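Local coordinates for protein Succinylglutamatedesuccinylase/aspartoacylase (Rhodobacter sphaeroides 2.4.1, PDB 3CDX) that probably hydrolyses carbon-nitrogen bonds in linear amides as a zinc-type succinylglutamate desuccinylase/aspartoacylase, and holds a calcium ion at its metal site, at residues Gly295-Val300 and Leu308-Arg313; Pro273-Phe278 and Pro324-Arg329; Tyr155-Ser160 and Val318-Gly323. One frame throughout, in Å; residues are numbered along the deposited sequence.

Overall arrangement
The chain first enters contact 3 at 155-160, within the catalytic family region. It reaches contact 2 at 273-278. Contact 1 follows further along the chain and closes locally, as the hairpin 295-300 with 308-313. The strand segment 318-323 then returns to 155-160 and closes the long loop of contact 3. Right after it, 324-329 pairs with 273-278 and closes contact 2. Contact 1 therefore falls inside both larger loops, while contacts 2 and 3 cross. Contacts 1 and 2 share a four-stranded antiparallel sheet, in which 293-298 and 276-280 are neighbours. Contact 3 ties the C-terminal beta region to the metal-binding part, and Ala322 touches Phe278 of contact 2.

Contact 1: residues Gly295-Val300 and Leu308-Arg313; sequences GWIHFV and LELLYR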
loop_
_atom_site.group_PDB
_atom_site.type_symbol
_atom_site.label_atom_id
_atom_site.label_comp_id
_atom_site.label_asym_id
_atom_site.label_seq_id
_atom_site.Cartn_x
_atom_site.Cartn_y
_atom_site.Cartn_z
ATOM N N GLY A 295 -15.630 6.031 31.526
ATOM C CA GLY A 295 -14.210 5.734 31.337
ATOM C C GLY A 295 -13.476 7.023 31.073
ATOM O O GLY A 295 -14.052 8.097 31.248
ATOM N N TRP A 296 -12.210 6.916 30.669
ATOM C CA TRP A 296 -11.286 8.043 30.520
ATOM C C TRP A 296 -10.452 7.882 29.253
ATOM O O TRP A 296 -9.997 6.776 28.916
ATOM C CB TRP A 296 -10.281 8.105 31.702
ATOM C CG TRP A 296 -10.878 8.231 33.054
ATOM C CD1 TRP A 296 -11.158 9.402 33.720
ATOM C CD2 TRP A 296 -11.287 7.166 33.919
ATOM N NE1 TRP A 296 -11.710 9.119 34.953
ATOM C CE2 TRP A 296 -11.809 7.761 35.098
ATOM C CE3 TRP A 296 -11.247 5.758 33.823
ATOM C CZ2 TRP A 296 -12.285 7.004 36.168
ATOM C CZ3 TRP A 296 -11.735 5.011 34.854
ATOM C CH2 TRP A 296 -12.250 5.627 36.028
ATOM N N ILE A 297 -10.228 9.001 28.573
ATOM C CA ILE A 297 -9.341 8.991 27.425
ATOM C C ILE A 297 -8.009 9.505 27.926
ATOM O O ILE A 297 -7.925 10.661 28.377
ATOM C CB ILE A 297 -9.836 9.907 26.308
ATOM C CG1 ILE A 297 -11.157 9.390 25.717
ATOM C CG2 ILE A 297 -8.732 10.122 25.291
ATOM C CD1 ILE A 297 -11.779 10.339 24.634
ATOM N N HIS A 298 -7.000 8.632 27.869
ATOM C CA HIS A 298 -5.661 8.939 28.310
ATOM C C HIS A 298 -4.900 9.535 27.140
ATOM O O HIS A 298 -5.114 9.124 25.963
ATOM C CB HIS A 298 -4.972 7.660 28.836
ATOM C CG HIS A 298 -5.637 7.050 30.043
ATOM N ND1 HIS A 298 -5.206 7.293 31.332
ATOM C CD2 HIS A 298 -6.708 6.226 30.160
ATOM C CE1 HIS A 298 -5.978 6.639 32.186
ATOM N NE2 HIS A 298 -6.897 5.984 31.502
ATOM N N PHE A 299 -4.035 10.517 27.448
ATOM C CA PHE A 299 -3.133 11.124 26.469
ATOM C C PHE A 299 -1.703 10.684 26.746
ATOM O O PHE A 299 -0.873 11.442 27.289
ATOM C CB PHE A 299 -3.323 12.648 26.417
ATOM C CG PHE A 299 -4.772 13.031 26.215
ATOM C CD1 PHE A 299 -5.372 12.890 24.944
ATOM C CD2 PHE A 299 -5.557 13.416 27.303
ATOM C CE1 PHE A 299 -6.739 13.168 24.756
ATOM C CE2 PHE A 299 -6.916 13.734 27.127
ATOM C CZ PHE A 299 -7.514 13.606 25.863
ATOM N N VAL A 300 -1.421 9.432 26.371
ATOM C CA VAL A 300 -0.147 8.811 26.760
ATOM C C VAL A 300 1.039 9.409 26.050
ATOM O O VAL A 300 2.166 9.170 26.447
ATOM C CB VAL A 300 -0.149 7.278 26.609
ATOM C CG1 VAL A 300 -1.311 6.696 27.409
ATOM C CG2 VAL A 300 -0.176 6.860 25.121
ATOM N N LEU A 308 -9.146 12.474 29.986
ATOM C CA LEU A 308 -10.455 13.090 29.865
ATOM C C LEU A 308 -11.561 12.125 30.289
ATOM O O LEU A 308 -11.788 11.107 29.634
ATOM C CB LEU A 308 -10.666 13.607 28.435
ATOM C CG LEU A 308 -11.991 14.260 28.056
ATOM C CD1 LEU A 308 -12.119 15.657 28.739
ATOM C CD2 LEU A 308 -12.042 14.398 26.510
ATOM N N GLU A 309 -12.258 12.471 31.380
ATOM C CA GLU A 309 -13.392 11.681 31.870
ATOM C C GLU A 309 -14.617 11.788 30.955
ATOM O O GLU A 309 -15.025 12.910 30.579
ATOM C CB GLU A 309 -13.791 12.159 33.274
ATOM C CG GLU A 309 -14.821 11.221 33.986
ATOM C CD GLU A 309 -15.297 11.788 35.342
ATOM O OE1 GLU A 309 -14.910 12.922 35.659
ATOM O OE2 GLU A 309 -16.051 11.107 36.066
ATOM N N LEU A 310 -15.208 10.632 30.615
ATOM C CA LEU A 310 -16.504 10.572 29.882
ATOM C C LEU A 310 -17.597 10.038 30.780
ATOM O O LEU A 310 -17.337 9.130 31.565
ATOM C CB LEU A 310 -16.437 9.641 28.641
ATOM C CG LEU A 310 -15.334 9.920 27.604
ATOM C CD1 LEU A 310 -15.553 9.196 26.287
ATOM C CD2 LEU A 310 -15.163 11.429 27.369
ATOM N N LEU A 311 -18.823 10.557 30.630
ATOM C CA LEU A 311 -19.968 10.104 31.435
ATOM C C LEU A 311 -21.046 9.459 30.573
ATOM O O LEU A 311 -21.269 9.906 29.452
ATOM C CB LEU A 311 -20.604 11.282 32.206
ATOM C CG LEU A 311 -19.681 12.234 32.971
ATOM C CD1 LEU A 311 -20.529 13.369 33.592
ATOM C CD2 LEU A 311 -18.887 11.480 34.034
ATOM N N TYR A 312 -21.694 8.423 31.087
ATOM C CA TYR A 312 -22.962 7.947 30.540
ATOM C C TYR A 312 -24.050 9.019 30.747
ATOM O O TYR A 312 -24.028 9.744 31.743
ATOM C CB TYR A 312 -23.452 6.671 31.252
ATOM C CG TYR A 312 -22.532 5.468 31.200
ATOM C CD1 TYR A 312 -22.381 4.709 30.034
ATOM C CD2 TYR A 312 -21.820 5.077 32.331
ATOM C CE1 TYR A 312 -21.512 3.572 30.002
ATOM C CE2 TYR A 312 -20.970 3.971 32.310
ATOM C CZ TYR A 312 -20.815 3.235 31.153
ATOM O OH TYR A 312 -19.973 2.140 31.176
ATOM N N ARG A 313 -25.005 9.072 29.818
ATOM C CA ARG A 313 -26.105 10.030 29.860
ATOM C C ARG A 313 -27.476 9.351 29.770
ATOM O O ARG A 313 -28.487 10.014 29.488
ATOM C CB ARG A 313 -25.949 11.063 28.735
ATOM C CG ARG A 313 -24.679 11.879 28.808
ATOM C CD ARG A 313 -24.670 12.661 30.090
ATOM N NE ARG A 313 -23.587 13.635 30.125
ATOM C CZ ARG A 313 -23.258 14.322 31.210
ATOM N NH1 ARG A 313 -23.945 14.126 32.338
ATOM N NH2 ARG A 313 -22.253 15.202 31.167
#
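Gly295, Trp296 and Ile297 pair with Leu310, Glu309 and Leu308 in an antiparallel beta hairpin. The two short strands run at 149° to each other. Leu310 N gives a nearly straight hydrogen bond to Gly295 O, 2.9 Å long. Ile297 and Leu308 exchange two bonds. Ile297 N lies 2.8 Å from Leu308 O, and Leu308 N lies 2.7 Å from Ile297 O. Between these pairs, Trp296 and Glu309 form a non-hydrogen-bonded pair, with Trp296 CA in a CA-H...O contact 3.2 Å from Leu308 O.

This hairpin forms one end of a four-stranded antiparallel sheet, and its strand 293-298 also pairs with 276-280. The Trp296 and Glu309 side chains run alongside each other, ring and carboxylate planes 23° apart. Trp296 CD1 is 3.8 Å from Glu309 CB. Glu309 CG is anti to its backbone N (chi1 -170°), which sets it 3.9 Å from Trp296 NE1. Glu309 OE2 is hydrogen-bonded to Thr293 OG1, outside the two segments. On the opposite face, Ile297 CD1 meets Leu310 CD1 at 4.3 Å, and both side chains touch Phe278. Past the strand end, Phe299 CE2 comes within 4.0 Å of Leu308 CB.

Contact 2: residues Pro273-Phe278 and Pro324-Arg329; sequences PRTGLF and PGRVTR
Gly276 and Val327 form the hydrogen-bonded pair of a short antiparallel beta pairing, with Leu277 and Arg326 as the next, non-hydrogen-bonded pair. Here strand 326-327 adds to the sheet of 276-280 and 293-298. This half is tightly packed. Val327 N bonds Gly276 O at 2.8 Å. The return bond, from Gly276 N to Val327 O, is longer at 3.1 Å and more bent. Two residues on from Gly276, Phe278 N bonds Gly325 O at 2.9 Å. Val327 CG1 packs on Phe278 CB at 3.7 Å, and both side chains also touch Val333.

Thr275 marks the change of character. Its OG1 is anti to the carbonyl carbon (chi1 -63°) and accepts a hydrogen bond from Arg329 N, 2.9 Å away and almost straight (171°). Its other branch, CG2, sits over one face of the Arg326 guanidinium, 3.6 Å above the plane and off its centre. Arg326 NE is bonded to Gln101 O of a second subunit.

The polar end round exposed Arg274 is the solvent side. Charges, water and other subunits take the place of apolar packing here. Arg274 and Arg329 run alongside each other, with their guanidinium planes 81° apart. Their NH1 atoms are only 3.5 Å apart, although both groups should carry positive charge. Asp302 of a fourth subunit makes a salt bridge with each NH1 and probably offsets the repulsion. Arg329 NE has a further salt bridge, to Glu42 of a third subunit. A water also accepts from both NH1 atoms, lying at the edge of the Arg274 group in its plane. The close point of this end is lower down the extended Arg329 chain, where CG lies 3.2 Å from Pro273 O.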
loop_
_atom_site.group_PDB
_atom_site.type_symbol
_atom_site.label_atom_id
_atom_site.label_comp_id
_atom_site.label_asym_id
_atom_site.label_seq_id
_atom_site.Cartn_x
_atom_site.Cartn_y
_atom_site.Cartn_z
ATOM N N PRO A 273 -14.651 12.613 22.351
ATOM C CA PRO A 273 -14.415 13.928 21.737
ATOM C C PRO A 273 -12.988 14.104 21.261
ATOM O O PRO A 273 -12.685 15.038 20.515
ATOM C CB PRO A 273 -14.708 14.910 22.886
ATOM C CG PRO A 273 -15.033 14.051 24.111
ATOM C CD PRO A 273 -14.610 12.682 23.822
ATOM N N ARG A 274 -12.101 13.238 21.733
ATOM C CA ARG A 274 -10.712 13.319 21.345
ATOM C C ARG A 274 -10.197 11.932 20.998
ATOM O O ARG A 274 -10.698 10.918 21.493
ATOM C CB ARG A 274 -9.840 13.969 22.439
ATOM C CG ARG A 274 -10.136 15.447 22.792
ATOM C CD ARG A 274 -9.751 16.482 21.694
ATOM N NE ARG A 274 -10.283 17.804 22.033
ATOM C CZ ARG A 274 -10.542 18.799 21.175
ATOM N NH1 ARG A 274 -10.330 18.672 19.869
ATOM N NH2 ARG A 274 -11.035 19.947 21.638
ATOM N N THR A 275 -9.213 11.898 20.111
ATOM C CA THR A 275 -8.439 10.679 19.875
ATOM C C THR A 275 -7.512 10.365 21.066
ATOM O O THR A 275 -6.776 11.225 21.547
ATOM C CB THR A 275 -7.694 10.802 18.551
ATOM O OG1 THR A 275 -8.672 10.913 17.509
ATOM C CG2 THR A 275 -6.795 9.555 18.279
ATOM N N GLY A 276 -7.596 9.153 21.592
ATOM C CA GLY A 276 -6.633 8.728 22.587
ATOM C C GLY A 276 -6.916 7.317 23.053
ATOM O O GLY A 276 -7.619 6.582 22.383
ATOM N N LEU A 277 -6.381 6.962 24.214
ATOM C CA LEU A 277 -6.475 5.615 24.763
ATOM C C LEU A 277 -7.627 5.560 25.773
ATOM O O LEU A 277 -7.535 6.077 26.906
ATOM C CB LEU A 277 -5.122 5.197 25.391
ATOM C CG LEU A 277 -5.042 3.866 26.188
ATOM C CD1 LEU A 277 -5.816 2.735 25.538
ATOM C CD2 LEU A 277 -3.584 3.428 26.413
ATOM N N PHE A 278 -8.708 4.930 25.349
ATOM C CA PHE A 278 -9.891 4.863 26.174
ATOM C C PHE A 278 -9.949 3.669 27.114
ATOM O O PHE A 278 -9.946 2.519 26.678
ATOM C CB PHE A 278 -11.165 4.944 25.335
ATOM C CG PHE A 278 -12.420 4.810 26.149
ATOM C CD1 PHE A 278 -12.894 5.889 26.883
ATOM C CD2 PHE A 278 -13.105 3.594 26.203
ATOM C CE1 PHE A 278 -14.052 5.770 27.676
ATOM C CE2 PHE A 278 -14.265 3.455 26.979
ATOM C CZ PHE A 278 -14.734 4.548 27.720
ATOM N N PRO A 324 -11.415 -1.198 20.149
ATOM C CA PRO A 324 -9.981 -0.798 20.184
ATOM C C PRO A 324 -9.636 0.022 21.424
ATOM O O PRO A 324 -10.418 0.879 21.820
ATOM C CB PRO A 324 -9.796 0.114 18.953
ATOM C CG PRO A 324 -11.028 0.029 18.168
ATOM C CD PRO A 324 -12.108 -0.737 18.921
ATOM N N GLY A 325 -8.464 -0.221 22.011
ATOM C CA GLY A 325 -7.947 0.687 23.031
ATOM C C GLY A 325 -7.802 2.111 22.524
ATOM O O GLY A 325 -8.271 3.067 23.157
ATOM N N ARG A 326 -7.129 2.283 21.391
ATOM C CA ARG A 326 -6.952 3.612 20.876
ATOM C C ARG A 326 -8.205 4.000 20.084
ATOM O O ARG A 326 -8.510 3.394 19.059
ATOM C CB ARG A 326 -5.668 3.702 20.053
ATOM C CG ARG A 326 -5.434 5.101 19.416
ATOM C CD ARG A 326 -3.999 5.208 18.913
ATOM N NE ARG A 326 -3.710 6.419 18.157
ATOM C CZ ARG A 326 -3.553 7.634 18.691
ATOM N NH1 ARG A 326 -3.696 7.833 20.015
ATOM N NH2 ARG A 326 -3.259 8.667 17.900
ATOM N N VAL A 327 -8.953 4.985 20.585
ATOM C CA VAL A 327 -10.201 5.396 19.947
ATOM C C VAL A 327 -9.959 6.677 19.170
ATOM O O VAL A 327 -9.047 7.430 19.488
ATOM C CB VAL A 327 -11.367 5.645 20.984
ATOM C CG1 VAL A 327 -11.767 4.314 21.720
ATOM C CG2 VAL A 327 -10.991 6.746 21.982
ATOM N N THR A 328 -10.782 6.917 18.155
ATOM C CA THR A 328 -10.651 8.090 17.332
ATOM C C THR A 328 -11.774 9.057 17.704
ATOM O O THR A 328 -12.900 8.625 17.925
ATOM C CB THR A 328 -10.691 7.724 15.821
ATOM O OG1 THR A 328 -9.647 6.794 15.531
ATOM C CG2 THR A 328 -10.445 8.956 14.935
ATOM N N ARG A 329 -11.453 10.353 17.784
ATOM C CA ARG A 329 -12.469 11.423 17.891
ATOM C C ARG A 329 -13.674 11.103 17.006
ATOM O O ARG A 329 -13.507 10.785 15.824
ATOM C CB ARG A 329 -11.878 12.777 17.447
ATOM C CG ARG A 329 -12.891 13.941 17.470
ATOM C CD ARG A 329 -12.313 15.214 16.840
ATOM N NE ARG A 329 -13.287 16.316 16.828
ATOM C CZ ARG A 329 -12.972 17.613 16.763
ATOM N NH1 ARG A 329 -11.702 18.024 16.737
ATOM N NH2 ARG A 329 -13.942 18.506 16.761
HETATM O O HOH W 1 -9.126 16.670 17.852
HETATM O O HOH W 2 -4.148 10.805 21.495
HETATM O O HOH W 3 -11.180 1.229 24.528
#

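Contact 3: residues Tyr155-Ser160 and Val318-Gly323; sequences YDSTPS and VWFGAG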
loop_
_atom_site.group_PDB
_atom_site.type_symbol
_atom_site.label_atom_id
_atom_site.label_comp_id
_atom_site.label_asym_id
_atom_site.label_seq_id
_atom_site.Cartn_x
_atom_site.Cartn_y
_atom_site.Cartn_z
ATOM N N TYR A 155 -16.344 -3.082 18.333
ATOM C CA TYR A 155 -16.903 -3.086 19.671
ATOM C C TYR A 155 -17.015 -4.522 20.133
ATOM O O TYR A 155 -16.787 -5.446 19.373
ATOM C CB TYR A 155 -18.359 -2.549 19.653
ATOM C CG TYR A 155 -18.410 -1.160 19.171
ATOM C CD1 TYR A 155 -17.861 -0.151 19.944
ATOM C CD2 TYR A 155 -18.972 -0.849 17.943
ATOM C CE1 TYR A 155 -17.842 1.149 19.516
ATOM C CE2 TYR A 155 -18.977 0.459 17.484
ATOM C CZ TYR A 155 -18.388 1.463 18.286
ATOM O OH TYR A 155 -18.357 2.786 17.895
ATOM N N ASP A 156 -17.362 -4.692 21.394
ATOM C CA ASP A 156 -18.025 -5.906 21.771
ATOM C C ASP A 156 -19.511 -5.584 21.837
ATOM O O ASP A 156 -19.916 -4.409 21.945
ATOM C CB ASP A 156 -17.523 -6.457 23.107
ATOM C CG ASP A 156 -17.791 -7.958 23.247
ATOM O OD1 ASP A 156 -18.186 -8.594 22.238
ATOM O OD2 ASP A 156 -17.596 -8.512 24.363
ATOM N N SER A 157 -20.327 -6.618 21.767
ATOM C CA SER A 157 -21.748 -6.439 21.907
ATOM C C SER A 157 -22.255 -7.564 22.792
ATOM O O SER A 157 -21.722 -8.681 22.771
ATOM C CB SER A 157 -22.423 -6.416 20.528
ATOM O OG SER A 157 -22.249 -7.664 19.857
ATOM N N THR A 158 -23.243 -7.262 23.628
ATOM C CA THR A 158 -23.856 -8.328 24.407
ATOM C C THR A 158 -24.791 -9.139 23.507
ATOM O O THR A 158 -25.530 -8.550 22.696
ATOM C CB THR A 158 -24.549 -7.796 25.702
ATOM O OG1 THR A 158 -24.959 -8.909 26.498
ATOM C CG2 THR A 158 -25.722 -6.944 25.393
ATOM N N PRO A 159 -24.709 -10.488 23.577
ATOM C CA PRO A 159 -25.551 -11.270 22.652
ATOM C C PRO A 159 -27.048 -10.899 22.642
ATOM O O PRO A 159 -27.742 -10.943 23.671
ATOM C CB PRO A 159 -25.307 -12.716 23.055
ATOM C CG PRO A 159 -23.898 -12.681 23.831
ATOM C CD PRO A 159 -23.830 -11.324 24.432
ATOM N N SER A 160 -27.544 -10.631 21.447
ATOM C CA SER A 160 -28.826 -9.982 21.260
ATOM C C SER A 160 -29.279 -10.135 19.824
ATOM O O SER A 160 -28.442 -10.416 18.925
ATOM C CB SER A 160 -28.659 -8.490 21.559
ATOM O OG SER A 160 -27.510 -7.975 20.881
ATOM N N VAL A 318 -25.268 -1.683 29.105
ATOM C CA VAL A 318 -24.349 -1.503 27.984
ATOM C C VAL A 318 -24.654 -2.553 26.913
ATOM O O VAL A 318 -24.639 -3.754 27.171
ATOM C CB VAL A 318 -22.835 -1.495 28.416
ATOM C CG1 VAL A 318 -21.910 -1.257 27.219
ATOM C CG2 VAL A 318 -22.599 -0.381 29.458
ATOM N N TRP A 319 -24.969 -2.079 25.713
ATOM C CA TRP A 319 -25.264 -2.979 24.598
ATOM C C TRP A 319 -24.015 -3.232 23.734
ATOM O O TRP A 319 -23.683 -4.403 23.467
ATOM C CB TRP A 319 -26.388 -2.418 23.740
ATOM C CG TRP A 319 -26.751 -3.285 22.561
ATOM C CD1 TRP A 319 -26.749 -4.658 22.499
ATOM C CD2 TRP A 319 -27.144 -2.833 21.276
ATOM N NE1 TRP A 319 -27.149 -5.078 21.258
ATOM C CE2 TRP A 319 -27.374 -3.972 20.480
ATOM C CE3 TRP A 319 -27.332 -1.565 20.713
ATOM C CZ2 TRP A 319 -27.806 -3.881 19.163
ATOM C CZ3 TRP A 319 -27.743 -1.479 19.378
ATOM C CH2 TRP A 319 -27.974 -2.632 18.624
ATOM N N PHE A 320 -23.400 -2.121 23.281
ATOM C CA PHE A 320 -22.076 -2.070 22.636
ATOM C C PHE A 320 -21.083 -1.414 23.566
ATOM O O PHE A 320 -21.347 -0.336 24.109
ATOM C CB PHE A 320 -22.089 -1.255 21.332
ATOM C CG PHE A 320 -22.603 -2.001 20.133
ATOM C CD1 PHE A 320 -23.612 -2.939 20.246
ATOM C CD2 PHE A 320 -22.068 -1.744 18.850
ATOM C CE1 PHE A 320 -24.079 -3.644 19.110
ATOM C CE2 PHE A 320 -22.528 -2.457 17.718
ATOM C CZ PHE A 320 -23.543 -3.392 17.860
ATOM N N GLY A 321 -19.921 -2.044 23.703
ATOM C CA GLY A 321 -18.843 -1.526 24.541
ATOM C C GLY A 321 -17.589 -1.339 23.730
ATOM O O GLY A 321 -17.388 -2.041 22.716
ATOM N N ALA A 322 -16.752 -0.416 24.189
ATOM C CA ALA A 322 -15.489 -0.056 23.527
ATOM C C ALA A 322 -14.745 -1.275 22.944
ATOM O O ALA A 322 -14.621 -2.303 23.608
ATOM C CB ALA A 322 -14.598 0.685 24.487
ATOM N N GLY A 323 -14.278 -1.140 21.704
ATOM C CA GLY A 323 -13.494 -2.173 21.010
ATOM C C GLY A 323 -12.013 -1.882 21.151
ATOM O O GLY A 323 -11.406 -2.272 22.166
#
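Tyr155, Ser157, Thr158 and Ser160 meet the aromatic pair Trp319 and Phe320 where strand 155-157 runs antiparallel to strand 316-322. Trp319 and Phe320 stand opposite the single residue Val335, as in a classic beta bulge. At this bulge the two rings pack together: Phe320 CE1 lies 3.6 Å above the centre of one indole face.

Phe320 meets both Tyr155 and Ser157 across the contact. The Tyr155 and Phe320 side chains cross at about a right angle, and their ring planes are 50° apart. Tyr155 CD2 comes near the plane of the Phe320 ring at its edge, 3.3 Å from Phe320 CD2. Ser157 CB meets Phe320 CE1 at 3.5 Å. The Phe320 side chain is about 8 Å from the bound calcium and also meets the Trp38 ring of a third subunit.

Thr158 CG2 and Ser160 OG both lie at the edge of the Trp319 indole, in the plane. Ser160 OG sits between its own backbone N and carbonyl carbon (chi1 48°), which puts it in front of the indole N-H. Trp319 NE1 donates to it at 2.9 Å, nearly straight at 166°. Ser160 OG in turn donates to Thr158 O at 2.7 Å; Glu214 O is also within hydrogen-bonding reach and would have to share that proton. An alanine in place of Ser160 would probably leave the indole N-H without its acceptor and the indole less firmly fixed in rotation.

The backbones are joined by three hydrogen bonds. Thr158 N bonds Trp319 O at 2.9 Å, and Asp156 exchanges two bonds with Gly321. The Asp156 carboxylate makes a salt bridge with Arg220 through OD1. Gly321 O, which accepts from Asp156 N, also lies in the plane of the Tyr155 ring at its edge, beside CD1.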